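Local coordinates for Mlr7391 protein (Mesorhizobium loti, PDB 3HK4) that is of unknown function but has an NTF2-like, SnoaL-type fold and is putatively a polyketide cyclase, at residues A98-F103 / D117-Y122; I50-A55 / E67-K72; Q74-N79 / F103-K108. All coordinates share one frame; numbering follows the deposited sequence. Where two conformers were deposited one is given.

Read from the N terminus, this NTF2-like chain completes contact 2 before it opens a crossing pair, contacts 3 and 1. In contact 2, strand 50-53 leads through strand 62-64 into helix 66-78, and the first half of that helix folds back on the strand, closing a loop of 11 residues. Its second half then opens contact 3, which is closed by the end of strand 96-107, with 23 residues between N79 and F103. Before that happens contact 1 has opened on the same strand, and it closes at 117-122, so contacts 1 and 3 cross and share F103. Contact 1 joins two neighbouring inner strands of the curved sheet, whereas contacts 2 and 3 fasten the two halves of the helix to different strands of it.

Contact 1 (A98-F103 / D117-Y122); sequences ALRFKF and DEVGLY
R100 and D117 face each other diagonally across two antiparallel strands, 98-103 and 117-122, whose axes approach to 4.7 Å. With CG anti to the backbone N (chi1 -171°), the arginine chain leaves the strand, and a bend at chi2 leads it toward D117. Its CB lies near the carbonyl oxygen of E118. Next, R100 CG touches V119 CG2 at 4.1 Å, the two side chains meeting nearly at a right angle, and CD comes close to D117 OD1. The head then grips the carboxylate side-on: R100 NE binds D117 OD1 at 2.8 Å in a bent bond (136°), and R100 NH2 binds D117 OD2 at 3.2 Å on its syn lone pair. R100 NH1 makes a long, weak ion pair with E88 of strand 80-93. The guanidinium and carboxylate planes are only 13° apart, and this two-point grip would restrain the rotation of both groups.

In the backbone, L99 and G120, and likewise F101 and E118, are hydrogen-bonded antiparallel pairs; F101 N reaches E118 O at 2.8 Å. On the face of L99 and F101, the Y122 hydroxyl lies at the edge of the F101 ring (Y122 OH to F101 CZ 3.4 Å), and L99 CD1 meets Y122 CE1 at 3.9 Å. Helix 22-34 packs on L99, F101 and Y122 through F29, T30 and L33, while strands 80-93 and 128-135 flank the hairpin on its two sides.

Contact 2 (I50-A55 / E67-K72); sequences IASYEA and EALRQK
L69 and K72, three residues apart, both reach strand 50-53 from helix 66-78, and they illustrate how one helix face can divide its work between apolar and polar contacts. The strand and helix axes come within 9.1 Å and run 37° apart, so side chains bridge the gap.

The apolar part belongs to L69. Its CG stands anti to the backbone N (chi1 -165°), and its two methyl groups part company over the strand: L69 CD2 meets I50 CD1 at 3.9 Å, the side chains crossing nearly at a right angle, while L69 CD1 lies 3.6 Å from S52 CB. I50 also packs on I129, and L69 on E132, of the next strand in the sheet.

The polar part belongs to K72. Its chain is extended as far as CD and then turns at chi3 (107°), carrying the ammonium group to the serine, where K72 NZ donates to S52 OG over 3.0 Å. The same hydroxyl is hydrogen-bonded to the carboxylate of E132, so the serine connects a lysine and a glutamate. An ion pair from K72 NZ to E54 OE2 is long, at 3.7 Å, and doubtful because E54 has two conformers.

W75 of the second subunit packs against K72, and M60 of that subunit against E54. A buried lysine thus meets a serine hydroxyl beside the dimer interface, where E132, reached through S52, may help to offset its charge; any share of E54 in this is uncertain.

Contact 3 (Q74-N79 / F103-K108); sequences QWWQEN and FDVTPK
K108 N donates to N79 O at 2.8 Å in a nearly straight bond (171°), although the donor stands 36° above the carbonyl plane, and this ties the region around N79 to the end of strand 96-107. The lysine side chain follows the same course: K108 CB and CG lie close to N79 O (3.5 and 3.8 Å), and CD and CE close to E78 O. Its NZ is modelled at an improbably short 2.4 Å from E78 O, so that contact is doubtful in detail. N79 turns back on its own helix, N79 ND2 giving a hydrogen bond to W75 O at 2.8 Å and lying over one face of the W75 indole.

This is the helix-on-sheet packing of the NTF2-like fold, in which the long helix leads into strand 80-93 and lies beside the end of neighbouring strand 96-107. Here W76 makes the apolar contact: with CG anti to the backbone N (chi1 -165°), the indole extends so that W76 CH2 reaches F103 CE2 and V105 CG2, each at 4.1 Å, the side chains meeting obliquely. H80 stacks on the W76 ring and also packs against V105. N79 OD1 accepts a hydrogen bond from H64 N of the second subunit, whose S63 binds W75 NE1.

Contact 1 (A98-F103 / D117-Y122)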
loop_
_atom_site.group_PDB
_atom_site.type_symbol
_atom_site.label_atom_id
_atom_site.label_comp_id
_atom_site.label_asym_id
_atom_site.label_seq_id
_atom_site.Cartn_x
_atom_site.Cartn_y
_atom_site.Cartn_z
ATOM N N ALA A 98 2.194 23.551 3.302
ATOM C CA ALA A 98 1.992 22.629 4.375
ATOM C C ALA A 98 0.570 22.679 4.840
ATOM O O ALA A 98 -0.075 23.758 4.815
ATOM C CB ALA A 98 2.947 23.011 5.605
ATOM N N LEU A 99 0.091 21.528 5.286
ATOM C CA LEU A 99 -1.224 21.367 5.875
ATOM C C LEU A 99 -1.074 20.593 7.168
ATOM O O LEU A 99 -0.177 19.786 7.329
ATOM C CB LEU A 99 -2.163 20.577 4.954
ATOM C CG LEU A 99 -2.515 21.210 3.620
ATOM C CD1 LEU A 99 -3.276 20.226 2.702
ATOM C CD2 LEU A 99 -3.329 22.449 3.909
ATOM N N ARG A 100 -1.952 20.847 8.100
ATOM C CA ARG A 100 -1.943 20.119 9.358
ATOM C C ARG A 100 -3.273 19.352 9.415
ATOM O O ARG A 100 -4.329 19.929 9.220
ATOM C CB ARG A 100 -1.748 21.073 10.528
ATOM C CG ARG A 100 -1.513 20.368 11.908
ATOM C CD ARG A 100 -2.815 20.106 12.599
ATOM N NE ARG A 100 -2.647 19.689 13.976
ATOM C CZ ARG A 100 -2.319 20.503 14.984
ATOM N NH1 ARG A 100 -2.082 21.806 14.801
ATOM N NH2 ARG A 100 -2.215 19.992 16.204
ATOM N N PHE A 101 -3.164 18.043 9.629
ATOM C CA PHE A 101 -4.271 17.103 9.638
ATOM C C PHE A 101 -4.398 16.593 11.040
ATOM O O PHE A 101 -3.407 16.168 11.601
ATOM C CB PHE A 101 -3.953 15.927 8.757
ATOM C CG PHE A 101 -3.694 16.286 7.319
ATOM C CD1 PHE A 101 -4.749 16.483 6.448
ATOM C CD2 PHE A 101 -2.412 16.369 6.831
ATOM C CE1 PHE A 101 -4.539 16.776 5.122
ATOM C CE2 PHE A 101 -2.168 16.679 5.521
ATOM C CZ PHE A 101 -3.232 16.871 4.639
ATOM N N LYS A 102 -5.594 16.691 11.606
ATOM C CA LYS A 102 -5.920 16.142 12.944
ATOM C C LYS A 102 -7.260 15.418 12.773
ATOM O O LYS A 102 -8.288 16.042 12.498
ATOM C CB LYS A 102 -5.977 17.211 14.051
ATOM C CG LYS A 102 -5.825 16.590 15.454
ATOM C CD LYS A 102 -6.168 17.527 16.629
ATOM C CE LYS A 102 -5.060 18.521 16.976
ATOM N NZ LYS A 102 -5.405 19.301 18.249
ATOM N N PHE A 103 -7.239 14.101 12.874
ATOM C CA PHE A 103 -8.444 13.282 12.687
ATOM C C PHE A 103 -8.416 12.010 13.515
ATOM O O PHE A 103 -7.347 11.463 13.784
ATOM C CB PHE A 103 -8.601 12.906 11.208
ATOM C CG PHE A 103 -7.408 12.178 10.635
ATOM C CD1 PHE A 103 -6.311 12.887 10.113
ATOM C CD2 PHE A 103 -7.363 10.787 10.608
ATOM C CE1 PHE A 103 -5.182 12.204 9.568
ATOM C CE2 PHE A 103 -6.239 10.105 10.071
ATOM C CZ PHE A 103 -5.159 10.819 9.541
ATOM N N ASP A 117 -2.278 13.009 14.157
ATOM C CA ASP A 117 -1.960 14.428 14.113
ATOM C C ASP A 117 -0.694 14.506 13.297
ATOM O O ASP A 117 0.366 14.039 13.713
ATOM C CB ASP A 117 -1.790 14.937 15.543
ATOM C CG ASP A 117 -1.691 16.449 15.648
ATOM O OD1 ASP A 117 -1.624 17.175 14.641
ATOM O OD2 ASP A 117 -1.671 16.943 16.780
ATOM N N GLU A 118 -0.830 15.013 12.083
ATOM C CA GLU A 118 0.304 15.087 11.186
ATOM C C GLU A 118 0.360 16.347 10.340
ATOM O O GLU A 118 -0.623 17.085 10.183
ATOM C CB GLU A 118 0.366 13.821 10.309
ATOM C CG GLU A 118 -0.860 13.395 9.601
ATOM C CD GLU A 118 -0.583 12.275 8.581
ATOM O OE1 GLU A 118 0.422 11.533 8.770
ATOM O OE2 GLU A 118 -1.383 12.163 7.600
ATOM N N VAL A 119 1.563 16.603 9.837
ATOM C CA VAL A 119 1.800 17.702 8.969
ATOM C C VAL A 119 2.216 17.089 7.667
ATOM O O VAL A 119 3.057 16.191 7.612
ATOM C CB VAL A 119 2.876 18.721 9.491
ATOM C CG1 VAL A 119 3.199 19.726 8.437
ATOM C CG2 VAL A 119 2.345 19.470 10.765
ATOM N N GLY A 120 1.601 17.600 6.618
ATOM C CA GLY A 120 1.966 17.226 5.232
ATOM C C GLY A 120 2.662 18.392 4.527
ATOM O O GLY A 120 2.179 19.516 4.592
ATOM N N LEU A 121 3.762 18.131 3.826
ATOM C CA LEU A 121 4.467 19.175 3.073
ATOM C C LEU A 121 4.433 18.833 1.600
ATOM O O LEU A 121 4.851 17.735 1.224
ATOM C CB LEU A 121 5.916 19.290 3.539
ATOM C CG LEU A 121 6.761 20.424 2.981
ATOM C CD1 LEU A 121 6.289 21.817 3.526
ATOM C CD2 LEU A 121 8.212 20.191 3.349
ATOM N N TYR A 122 3.946 19.772 0.777
ATOM C CA TYR A 122 3.704 19.510 -0.620
ATOM C C TYR A 122 4.604 20.386 -1.443
ATOM O O TYR A 122 4.615 21.546 -1.213
ATOM C CB TYR A 122 2.247 19.774 -0.971
ATOM C CG TYR A 122 1.303 18.870 -0.179
ATOM C CD1 TYR A 122 0.826 19.241 1.050
ATOM C CD2 TYR A 122 0.911 17.638 -0.692
ATOM C CE1 TYR A 122 -0.008 18.397 1.791
ATOM C CE2 TYR A 122 0.090 16.780 0.041
ATOM C CZ TYR A 122 -0.360 17.169 1.273
ATOM O OH TYR A 122 -1.211 16.350 1.986
#

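Contact 2 (I50-A55 / E67-K72)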
loop_
_atom_site.group_PDB
_atom_site.type_symbol
_atom_site.label_atom_id
_atom_site.label_comp_id
_atom_site.label_asym_id
_atom_site.label_seq_id
_atom_site.Cartn_x
_atom_site.Cartn_y
_atom_site.Cartn_z
ATOM N N ILE A 50 4.882 11.640 -8.935
ATOM C CA ILE A 50 4.855 12.089 -7.571
ATOM C C ILE A 50 5.532 11.084 -6.584
ATOM O O ILE A 50 5.260 9.896 -6.627
ATOM C CB ILE A 50 3.404 12.384 -7.112
ATOM C CG1 ILE A 50 3.417 12.977 -5.716
ATOM C CG2 ILE A 50 2.484 11.102 -7.277
ATOM C CD1 ILE A 50 2.132 13.671 -5.218
ATOM N N ALA A 51 6.394 11.602 -5.688
ATOM C CA ALA A 51 7.040 10.826 -4.616
ATOM C C ALA A 51 6.315 11.126 -3.306
ATOM O O ALA A 51 6.049 12.264 -3.011
ATOM C CB ALA A 51 8.506 11.236 -4.503
ATOM N N SER A 52 5.957 10.096 -2.547
ATOM C CA SER A 52 5.226 10.260 -1.304
ATOM C C SER A 52 6.037 9.608 -0.208
ATOM O O SER A 52 6.393 8.433 -0.314
ATOM C CB SER A 52 3.871 9.595 -1.416
ATOM O OG SER A 52 3.079 9.799 -0.218
ATOM N N TYR A 53 6.277 10.341 0.870
ATOM C CA TYR A 53 7.121 9.899 1.962
ATOM C C TYR A 53 6.402 9.948 3.312
ATOM O O TYR A 53 6.100 11.017 3.800
ATOM C CB TYR A 53 8.363 10.829 2.060
ATOM C CG TYR A 53 9.266 10.798 0.878
ATOM C CD1 TYR A 53 10.262 9.849 0.774
ATOM C CD2 TYR A 53 9.145 11.735 -0.150
ATOM C CE1 TYR A 53 11.111 9.834 -0.304
ATOM C CE2 TYR A 53 9.965 11.712 -1.207
ATOM C CZ TYR A 53 10.931 10.747 -1.302
ATOM O OH TYR A 53 11.749 10.726 -2.383
ATOM N N GLU A 54 6.174 8.786 3.919
ATOM C CA GLU A 54 5.629 8.707 5.276
ATOM C C GLU A 54 6.811 8.908 6.215
ATOM O O GLU A 54 7.959 8.805 5.781
ATOM C CB GLU A 54 4.954 7.361 5.524
ATOM C CG GLU A 54 3.642 7.174 4.771
ATOM C CD GLU A 54 2.522 8.061 5.309
ATOM O OE1 GLU A 54 2.657 8.558 6.458
ATOM O OE2 GLU A 54 1.499 8.242 4.594
ATOM N N ALA A 55 6.539 9.202 7.480
ATOM C CA ALA A 55 7.577 9.465 8.478
ATOM C C ALA A 55 8.109 8.190 9.108
ATOM O O ALA A 55 9.248 8.152 9.574
ATOM C CB ALA A 55 7.032 10.378 9.593
ATOM N N GLU A 67 -0.241 6.725 -10.098
ATOM C CA GLU A 67 -1.141 5.591 -10.007
ATOM C C GLU A 67 -0.822 4.785 -8.767
ATOM O O GLU A 67 -1.738 4.331 -8.078
ATOM C CB GLU A 67 -1.039 4.718 -11.256
ATOM C CG GLU A 67 -2.086 3.633 -11.313
ATOM C CD GLU A 67 -3.497 4.139 -11.555
ATOM O OE1 GLU A 67 -3.696 5.325 -11.896
ATOM O OE2 GLU A 67 -4.430 3.313 -11.434
ATOM N N ALA A 68 0.464 4.654 -8.443
ATOM C CA ALA A 68 0.893 3.952 -7.204
ATOM C C ALA A 68 0.248 4.639 -6.023
ATOM O O ALA A 68 -0.266 3.986 -5.133
ATOM C CB ALA A 68 2.389 4.009 -7.026
ATOM N N LEU A 69 0.226 5.965 -6.020
ATOM C CA LEU A 69 -0.359 6.683 -4.851
ATOM C C LEU A 69 -1.842 6.493 -4.760
ATOM O O LEU A 69 -2.417 6.505 -3.682
ATOM C CB LEU A 69 0.022 8.158 -4.864
ATOM C CG LEU A 69 -0.155 9.028 -3.617
ATOM C CD1 LEU A 69 0.646 8.456 -2.447
ATOM C CD2 LEU A 69 0.254 10.509 -3.927
ATOM N N ARG A 70 -2.516 6.394 -5.898
ATOM C CA ARG A 70 -3.933 6.134 -5.930
ATOM C C ARG A 70 -4.210 4.761 -5.287
ATOM O O ARG A 70 -5.194 4.561 -4.546
ATOM C CB ARG A 70 -4.390 6.200 -7.405
ATOM C CG ARG A 70 -5.809 6.040 -7.611
ATOM C CD ARG A 70 -6.108 6.051 -9.094
ATOM N NE ARG A 70 -7.451 5.519 -9.273
ATOM C CZ ARG A 70 -7.946 5.008 -10.398
ATOM N NH1 ARG A 70 -7.195 4.891 -11.481
ATOM N NH2 ARG A 70 -9.209 4.577 -10.418
ATOM N N GLN A 71 -3.337 3.799 -5.578
ATOM C CA GLN A 71 -3.499 2.463 -5.006
ATOM C C GLN A 71 -3.252 2.472 -3.526
ATOM O O GLN A 71 -3.990 1.876 -2.762
ATOM C CB GLN A 71 -2.562 1.500 -5.721
ATOM C CG GLN A 71 -2.988 1.240 -7.160
ATOM C CD GLN A 71 -1.880 0.823 -8.115
ATOM O OE1 GLN A 71 -0.717 0.733 -7.740
ATOM N NE2 GLN A 71 -2.266 0.517 -9.396
ATOM N N LYS A 72 -2.188 3.123 -3.097
ATOM C CA LYS A 72 -1.891 3.244 -1.680
ATOM C C LYS A 72 -3.066 3.921 -0.990
ATOM O O LYS A 72 -3.504 3.530 0.111
ATOM C CB LYS A 72 -0.640 4.118 -1.498
ATOM C CG LYS A 72 -0.281 4.372 -0.011
ATOM C CD LYS A 72 1.075 5.063 0.209
ATOM C CE LYS A 72 0.931 6.553 0.659
ATOM N NZ LYS A 72 2.218 7.280 1.130
#

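Contact 3 (Q74-N79 / F103-K108)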
loop_
_atom_site.group_PDB
_atom_site.type_symbol
_atom_site.label_atom_id
_atom_site.label_comp_id
_atom_site.label_asym_id
_atom_site.label_seq_id
_atom_site.Cartn_x
_atom_site.Cartn_y
_atom_site.Cartn_z
ATOM N N GLN A 74 -6.221 4.111 -1.913
ATOM C CA GLN A 74 -7.369 3.203 -1.810
ATOM C C GLN A 74 -7.135 2.140 -0.754
ATOM O O GLN A 74 -8.052 1.726 -0.008
ATOM C CB GLN A 74 -7.611 2.532 -3.158
ATOM C CG GLN A 74 -8.900 1.670 -3.211
ATOM C CD GLN A 74 -10.155 2.439 -2.881
ATOM O OE1 GLN A 74 -10.283 3.600 -3.246
ATOM N NE2 GLN A 74 -11.085 1.800 -2.164
ATOM N N TRP A 75 -5.916 1.646 -0.705
ATOM C CA TRP A 75 -5.567 0.639 0.336
ATOM C C TRP A 75 -5.857 1.218 1.717
ATOM O O TRP A 75 -6.502 0.574 2.568
ATOM C CB TRP A 75 -4.094 0.180 0.249
ATOM C CG TRP A 75 -3.739 -0.765 1.341
ATOM C CD1 TRP A 75 -3.839 -2.120 1.307
ATOM C CD2 TRP A 75 -3.336 -0.431 2.694
ATOM N NE1 TRP A 75 -3.483 -2.650 2.512
ATOM C CE2 TRP A 75 -3.197 -1.648 3.393
ATOM C CE3 TRP A 75 -3.092 0.760 3.362
ATOM C CZ2 TRP A 75 -2.813 -1.713 4.724
ATOM C CZ3 TRP A 75 -2.721 0.707 4.721
ATOM C CH2 TRP A 75 -2.575 -0.533 5.379
ATOM N N TRP A 76 -5.345 2.408 1.950
ATOM C CA TRP A 76 -5.526 3.058 3.236
ATOM C C TRP A 76 -7.022 3.207 3.616
ATOM O O TRP A 76 -7.444 2.894 4.747
ATOM C CB TRP A 76 -4.861 4.423 3.214
ATOM C CG TRP A 76 -4.710 4.970 4.578
ATOM C CD1 TRP A 76 -3.666 4.778 5.424
ATOM C CD2 TRP A 76 -5.659 5.774 5.284
ATOM N NE1 TRP A 76 -3.915 5.396 6.653
ATOM C CE2 TRP A 76 -5.122 6.034 6.572
ATOM C CE3 TRP A 76 -6.904 6.300 4.959
ATOM C CZ2 TRP A 76 -5.771 6.814 7.497
ATOM C CZ3 TRP A 76 -7.568 7.044 5.906
ATOM C CH2 TRP A 76 -6.986 7.341 7.133
ATOM N N GLN A 77 -7.810 3.666 2.660
ATOM C CA GLN A 77 -9.249 3.866 2.884
ATOM C C GLN A 77 -9.950 2.581 3.260
ATOM O O GLN A 77 -10.845 2.558 4.099
ATOM C CB GLN A 77 -9.875 4.459 1.591
ATOM C CG GLN A 77 -9.490 5.915 1.341
ATOM C CD GLN A 77 -10.008 6.898 2.449
ATOM O OE1 GLN A 77 -11.097 6.704 3.027
ATOM N NE2 GLN A 77 -9.214 7.950 2.735
ATOM N N GLU A 78 -9.570 1.492 2.600
ATOM C CA GLU A 78 -10.160 0.163 2.887
ATOM C C GLU A 78 -9.781 -0.437 4.220
ATOM O O GLU A 78 -10.418 -1.386 4.633
ATOM C CB GLU A 78 -9.688 -0.841 1.853
ATOM C CG GLU A 78 -10.100 -0.524 0.419
ATOM C CD GLU A 78 -11.260 -1.346 -0.106
ATOM O OE1 GLU A 78 -11.831 -2.179 0.649
ATOM O OE2 GLU A 78 -11.563 -1.177 -1.313
ATOM N N ASN A 79 -8.719 0.079 4.839
ATOM C CA ASN A 79 -8.192 -0.423 6.076
ATOM C C ASN A 79 -8.380 0.522 7.254
ATOM O O ASN A 79 -7.874 0.234 8.335
ATOM C CB ASN A 79 -6.705 -0.746 5.942
ATOM C CG ASN A 79 -6.466 -2.021 5.193
ATOM O OD1 ASN A 79 -6.400 -3.096 5.803
ATOM N ND2 ASN A 79 -6.457 -1.940 3.890
ATOM N N PHE A 103 -7.239 14.101 12.874
ATOM C CA PHE A 103 -8.444 13.282 12.687
ATOM C C PHE A 103 -8.416 12.010 13.515
ATOM O O PHE A 103 -7.347 11.463 13.784
ATOM C CB PHE A 103 -8.601 12.906 11.208
ATOM C CG PHE A 103 -7.408 12.178 10.635
ATOM C CD1 PHE A 103 -6.311 12.887 10.113
ATOM C CD2 PHE A 103 -7.363 10.787 10.608
ATOM C CE1 PHE A 103 -5.182 12.204 9.568
ATOM C CE2 PHE A 103 -6.239 10.105 10.071
ATOM C CZ PHE A 103 -5.159 10.819 9.541
ATOM N N ASP A 104 -9.599 11.563 13.940
ATOM C CA ASP A 104 -9.735 10.289 14.623
ATOM C C ASP A 104 -9.951 9.263 13.541
ATOM O O ASP A 104 -10.639 9.519 12.565
ATOM C CB ASP A 104 -10.895 10.250 15.645
ATOM C CG ASP A 104 -10.566 10.987 16.950
ATOM O OD1 ASP A 104 -9.487 11.598 17.088
ATOM O OD2 ASP A 104 -11.403 10.954 17.861
ATOM N N VAL A 105 -9.385 8.085 13.750
ATOM C CA VAL A 105 -9.470 7.012 12.796
ATOM C C VAL A 105 -9.410 5.677 13.524
ATOM O O VAL A 105 -8.784 5.564 14.581
ATOM C CB VAL A 105 -8.267 7.100 11.789
ATOM C CG1 VAL A 105 -6.980 6.957 12.492
ATOM C CG2 VAL A 105 -8.339 6.020 10.799
ATOM N N THR A 106 -10.071 4.670 12.984
ATOM C CA THR A 106 -9.988 3.337 13.539
ATOM C C THR A 106 -9.387 2.421 12.496
ATOM O O THR A 106 -10.056 2.076 11.495
ATOM C CB THR A 106 -11.342 2.749 13.945
ATOM O OG1 THR A 106 -11.931 3.561 14.956
ATOM C CG2 THR A 106 -11.141 1.340 14.482
ATOM N N PRO A 107 -8.128 2.034 12.700
ATOM C CA PRO A 107 -7.482 1.085 11.813
ATOM C C PRO A 107 -8.101 -0.301 11.950
ATOM O O PRO A 107 -8.350 -0.777 13.079
ATOM C CB PRO A 107 -6.051 1.042 12.338
ATOM C CG PRO A 107 -5.876 2.265 13.113
ATOM C CD PRO A 107 -7.208 2.446 13.771
ATOM N N LYS A 108 -8.401 -0.934 10.819
ATOM C CA LYS A 108 -8.888 -2.319 10.837
ATOM C C LYS A 108 -7.944 -3.304 11.559
ATOM O O LYS A 108 -8.386 -4.298 12.114
ATOM C CB LYS A 108 -9.043 -2.855 9.410
ATOM C CG LYS A 108 -10.343 -2.651 8.754
ATOM C CD LYS A 108 -10.389 -3.593 7.523
ATOM C CE LYS A 108 -11.732 -3.580 6.811
ATOM N NZ LYS A 108 -12.000 -2.268 6.177
#